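Local coordinates for protein serpin-ZX (Arabidopsis thaliana, PDB 3LE2) that inhibits cysteine proteases such as metacaspase-9 and RD21A by offering a reactive centre loop whose cleavage traps the protease in a covalent complex, at residues 174-179 / 336-341. Residues are numbered along the deposited sequence; the frame is centred on the assembly and turned at random. Where two conformers were deposited one is given.
Sequences YFKGTW and NEEGTE. With ACT (acetate ion), chain D.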
ATOM      1  N   TYR A 174      -4.737  -7.788  -1.534  1.00 34.82           N
ATOM      2  CA  TYR A 174      -4.066  -8.854  -0.798  1.00 37.00           C
ATOM      3  C   TYR A 174      -2.740  -9.188  -1.475  1.00 28.90           C
ATOM      4  O   TYR A 174      -2.658  -9.289  -2.698  1.00 29.27           O
ATOM      5  CB  TYR A 174      -4.958 -10.102  -0.683  1.00 29.77           C
ATOM      6  CG  TYR A 174      -4.285 -11.302  -0.043  1.00 31.28           C
ATOM      7  CD1 TYR A 174      -4.347 -11.501   1.332  1.00 41.22           C
ATOM      8  CD2 TYR A 174      -3.588 -12.242  -0.812  1.00 39.60           C
ATOM      9  CE1 TYR A 174      -3.744 -12.607   1.941  1.00 36.29           C
ATOM     10  CE2 TYR A 174      -2.972 -13.356  -0.212  1.00 36.90           C
ATOM     11  CZ  TYR A 174      -3.060 -13.525   1.169  1.00 36.86           C
ATOM     12  OH  TYR A 174      -2.467 -14.600   1.796  1.00 40.84           O
ATOM     13  N   PHE A 175      -1.704  -9.360  -0.670  1.00 29.50           N
ATOM     14  CA  PHE A 175      -0.391  -9.739  -1.168  1.00 35.49           C
ATOM     15  C   PHE A 175       0.201 -10.744  -0.204  1.00 34.01           C
ATOM     16  O   PHE A 175       0.114 -10.578   1.014  1.00 34.61           O
ATOM     17  CB  PHE A 175       0.507  -8.496  -1.280  1.00 33.45           C
ATOM     18  CG  PHE A 175       1.978  -8.782  -1.552  1.00 33.94           C
ATOM     19  CD1 PHE A 175       2.493  -8.683  -2.829  1.00 31.70           C
ATOM     20  CD2 PHE A 175       2.856  -9.058  -0.516  1.00 35.57           C
ATOM     21  CE1 PHE A 175       3.842  -8.904  -3.077  1.00 29.78           C
ATOM     22  CE2 PHE A 175       4.212  -9.272  -0.760  1.00 31.38           C
ATOM     23  CZ  PHE A 175       4.699  -9.199  -2.038  1.00 30.99           C
ATOM     24  N   LYS A 176       0.778 -11.800  -0.751  1.00 30.20           N
ATOM     25  CA  LYS A 176       1.556 -12.719   0.063  1.00 38.90           C
ATOM     26  C   LYS A 176       2.698 -13.238  -0.774  1.00 35.83           C
ATOM     27  O   LYS A 176       2.484 -13.768  -1.863  1.00 40.73           O
ATOM     28  CB  LYS A 176       0.710 -13.883   0.582  1.00 33.55           C
ATOM     29  CG  LYS A 176       1.521 -14.879   1.402  1.00 39.19           C
ATOM     30  CD  LYS A 176       0.623 -15.823   2.171  1.00 45.48           C
ATOM     31  CE  LYS A 176       1.426 -16.829   2.980  1.00 51.70           C
ATOM     32  NZ  LYS A 176       0.514 -17.775   3.711  1.00 62.03           N
ATOM     33  N   GLY A 177       3.914 -13.068  -0.270  1.00 36.34           N
ATOM     34  CA  GLY A 177       5.091 -13.469  -1.008  1.00 35.47           C
ATOM     35  C   GLY A 177       6.027 -14.310  -0.168  1.00 33.89           C
ATOM     36  O   GLY A 177       6.067 -14.188   1.055  1.00 34.89           O
ATOM     37  N   THR A 178       6.775 -15.172  -0.843  1.00 40.61           N
ATOM     38  CA  THR A 178       7.842 -15.949  -0.230  1.00 44.38           C
ATOM     39  C   THR A 178       9.161 -15.198  -0.413  1.00 41.58           C
ATOM     40  O   THR A 178       9.432 -14.706  -1.505  1.00 35.91           O
ATOM     41  CB  THR A 178       7.969 -17.322  -0.920  1.00 44.80           C
ATOM     42  OG1 THR A 178       6.792 -18.096  -0.670  1.00 59.40           O
ATOM     43  CG2 THR A 178       9.158 -18.068  -0.397  1.00 40.04           C
ATOM     44  N   TRP A 179       9.967 -15.113   0.647  1.00 38.04           N
ATOM     45  CA  TRP A 179      11.281 -14.473   0.577  1.00 31.42           C
ATOM     46  C   TRP A 179      12.201 -15.218  -0.377  1.00 40.60           C
ATOM     47  O   TRP A 179      12.101 -16.438  -0.538  1.00 40.88           O
ATOM     48  CB  TRP A 179      11.969 -14.419   1.948  1.00 29.95           C
ATOM     49  CG  TRP A 179      11.230 -13.669   3.032  1.00 34.81           C
ATOM     50  CD1 TRP A 179      10.881 -14.146   4.264  1.00 39.10           C
ATOM     51  CD2 TRP A 179      10.764 -12.312   2.983  1.00 35.17           C
ATOM     52  NE1 TRP A 179      10.232 -13.172   4.983  1.00 34.01           N
ATOM     53  CE2 TRP A 179      10.147 -12.039   4.218  1.00 31.44           C
ATOM     54  CE3 TRP A 179      10.815 -11.300   2.015  1.00 36.87           C
ATOM     55  CZ2 TRP A 179       9.579 -10.798   4.510  1.00 31.25           C
ATOM     56  CZ3 TRP A 179      10.243 -10.069   2.308  1.00 35.72           C
ATOM     57  CH2 TRP A 179       9.636  -9.831   3.542  1.00 23.35           C
ATOM     58  N   ASN A 336       6.974 -13.444   8.117  1.00 30.24           N
ATOM     59  CA  ASN A 336       7.447 -14.636   8.818  1.00 35.37           C
ATOM     60  C   ASN A 336       8.713 -15.204   8.157  1.00 39.34           C
ATOM     61  O   ASN A 336       9.363 -14.519   7.345  1.00 37.28           O
ATOM     62  CB  ASN A 336       6.325 -15.688   8.958  1.00 29.78           C
ATOM     63  CG  ASN A 336       5.824 -16.198   7.617  1.00 37.81           C
ATOM     64  OD1 ASN A 336       6.595 -16.360   6.676  1.00 39.67           O
ATOM     65  ND2 ASN A 336       4.527 -16.465   7.527  1.00 39.17           N
ATOM     66  N   GLU A 337       9.057 -16.443   8.494  1.00 37.26           N
ATOM     67  CA  GLU A 337      10.328 -17.036   8.053  1.00 39.73           C
ATOM     68  C   GLU A 337      10.331 -17.582   6.635  1.00 37.44           C
ATOM     69  O   GLU A 337      11.395 -17.789   6.059  1.00 37.85           O
ATOM     70  CB  GLU A 337      10.746 -18.190   8.980  1.00 36.46           C
ATOM     71  CG  GLU A 337      11.068 -17.792  10.409  1.00 36.38           C
ATOM     72  CD  GLU A 337       9.839 -17.763  11.293  1.00 42.67           C
ATOM     73  OE1 GLU A 337       8.712 -17.831  10.756  1.00 35.06           O
ATOM     74  OE2 GLU A 337      10.012 -17.670  12.522  1.00 38.67           O
ATOM     75  N   GLU A 338       9.147 -17.804   6.078  0.56 35.57           N
ATOM     76  CA  GLU A 338       8.995 -18.576   4.844  0.56 39.47           C
ATOM     77  C   GLU A 338       9.746 -18.025   3.623  0.56 40.09           C
ATOM     78  O   GLU A 338       9.472 -16.917   3.146  0.56 38.37           O
ATOM     79  CB  GLU A 338       7.506 -18.778   4.532  0.56 38.40           C
ATOM     80  CG  GLU A 338       6.716 -19.287   5.730  0.56 39.43           C
ATOM     81  CD  GLU A 338       5.278 -19.608   5.398  0.56 40.02           C
ATOM     82  OE1 GLU A 338       4.429 -18.692   5.443  0.56 45.48           O
ATOM     83  OE2 GLU A 338       4.996 -20.785   5.100  0.56 42.25           O
ATOM     84  N   GLY A 339      10.687 -18.827   3.120  1.00 44.97           N
ATOM     85  CA  GLY A 339      11.496 -18.464   1.964  1.00 42.27           C
ATOM     86  C   GLY A 339      11.518 -19.605   0.955  1.00 41.92           C
ATOM     87  O   GLY A 339      11.000 -20.692   1.221  1.00 40.04           O
ATOM     88  N   THR A 340      12.106 -19.365  -0.212  1.00 37.04           N
ATOM     89  CA  THR A 340      12.134 -20.381  -1.260  1.00 44.09           C
ATOM     90  C   THR A 340      12.899 -21.652  -0.860  1.00 50.47           C
ATOM     91  O   THR A 340      13.934 -21.587  -0.184  1.00 43.76           O
ATOM     92  CB  THR A 340      12.720 -19.837  -2.560  1.00 40.67           C
ATOM     93  OG1 THR A 340      12.572 -20.818  -3.589  1.00 48.74           O
ATOM     94  CG2 THR A 340      14.203 -19.509  -2.386  1.00 42.83           C
ATOM     95  N   GLU A 341      12.369 -22.800  -1.281  1.00 43.98           N
ATOM     96  CA  GLU A 341      12.999 -24.100  -1.038  1.00 39.72           C
ATOM     97  C   GLU A 341      13.758 -24.563  -2.273  1.00 45.30           C
ATOM     98  O   GLU A 341      14.311 -25.661  -2.283  1.00 47.92           O
ATOM     99  CB  GLU A 341      11.941 -25.162  -0.704  1.00 45.12           C
ATOM    100  CG  GLU A 341      11.090 -24.859   0.518  1.00 43.16           C
ATOM    101  CD  GLU A 341      11.914 -24.701   1.790  1.00 49.13           C
ATOM    102  OE1 GLU A 341      13.112 -25.066   1.786  1.00 48.76           O
ATOM    103  OE2 GLU A 341      11.361 -24.198   2.794  1.00 49.14           O
TER
HETATM  104  C   ACT D 394       3.539 -16.869  -2.957  1.00 64.80           C
HETATM  105  O   ACT D 394       4.670 -16.312  -2.936  1.00 59.81           O
HETATM  106  OXT ACT D 394       2.918 -16.922  -1.860  1.00 54.00           O
HETATM  107  CH3 ACT D 394       2.960 -17.434  -4.229  1.00 49.93           C
HETATM  108  O   HOH W   1       1.522 -17.621   5.997  1.00 46.61           O
HETATM  109  O   HOH W   2       7.317 -15.129   3.796  1.00 40.67           O
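W179 holds the chain 336-340 by three hydrogen bonds, two from its backbone and one from its indole. Backbone N of W179 donates to O of E338 (3.1 Å), meeting that carbonyl in its plane, on a lone pair. O of W179 receives N of T340 at 2.9 Å. This pair of bonds brackets G339 and makes a single beta bridge. CA of G339 lies close to O of W179, in a CA-H...O contact. CG of W179 stands beside its own backbone N, anti to the carbonyl carbon (chi1 -60°). The indole edge thus reaches back along the loop, and NE1 donates to O of N336 at 2.9 Å. That oxygen lies in the ring plane. Y227 stacks on the ring and F183 meets it edge-to-face, so this side is tight and buried.

N336 shapes the turn. Its OD1 accepts from N of E338 (3.0 Å), forming an Asx turn that precedes the bridge.

The other side is loose and wet. In one of two conformers of E338, OE1 stands 4.4 Å from NZ of K176, too far for a salt bridge. The water between them sits too close to NZ to be trusted. A second water lies near O of E338 (2.9 Å) and O of G177. An acetate, probably from the crystallisation liquor, takes a weak hydrogen bond from N of T178.

Strands 167-176 and 326-335 run parallel as neighbours, and the contact forms just past their ends. In serpins these are strands 3 and 5 of sheet A, between which the cleaved reactive centre loop inserts. Here they remain paired, as in the native stressed state. W179, bridged to G339 where the loop starts, lies in the breach atop sheet A.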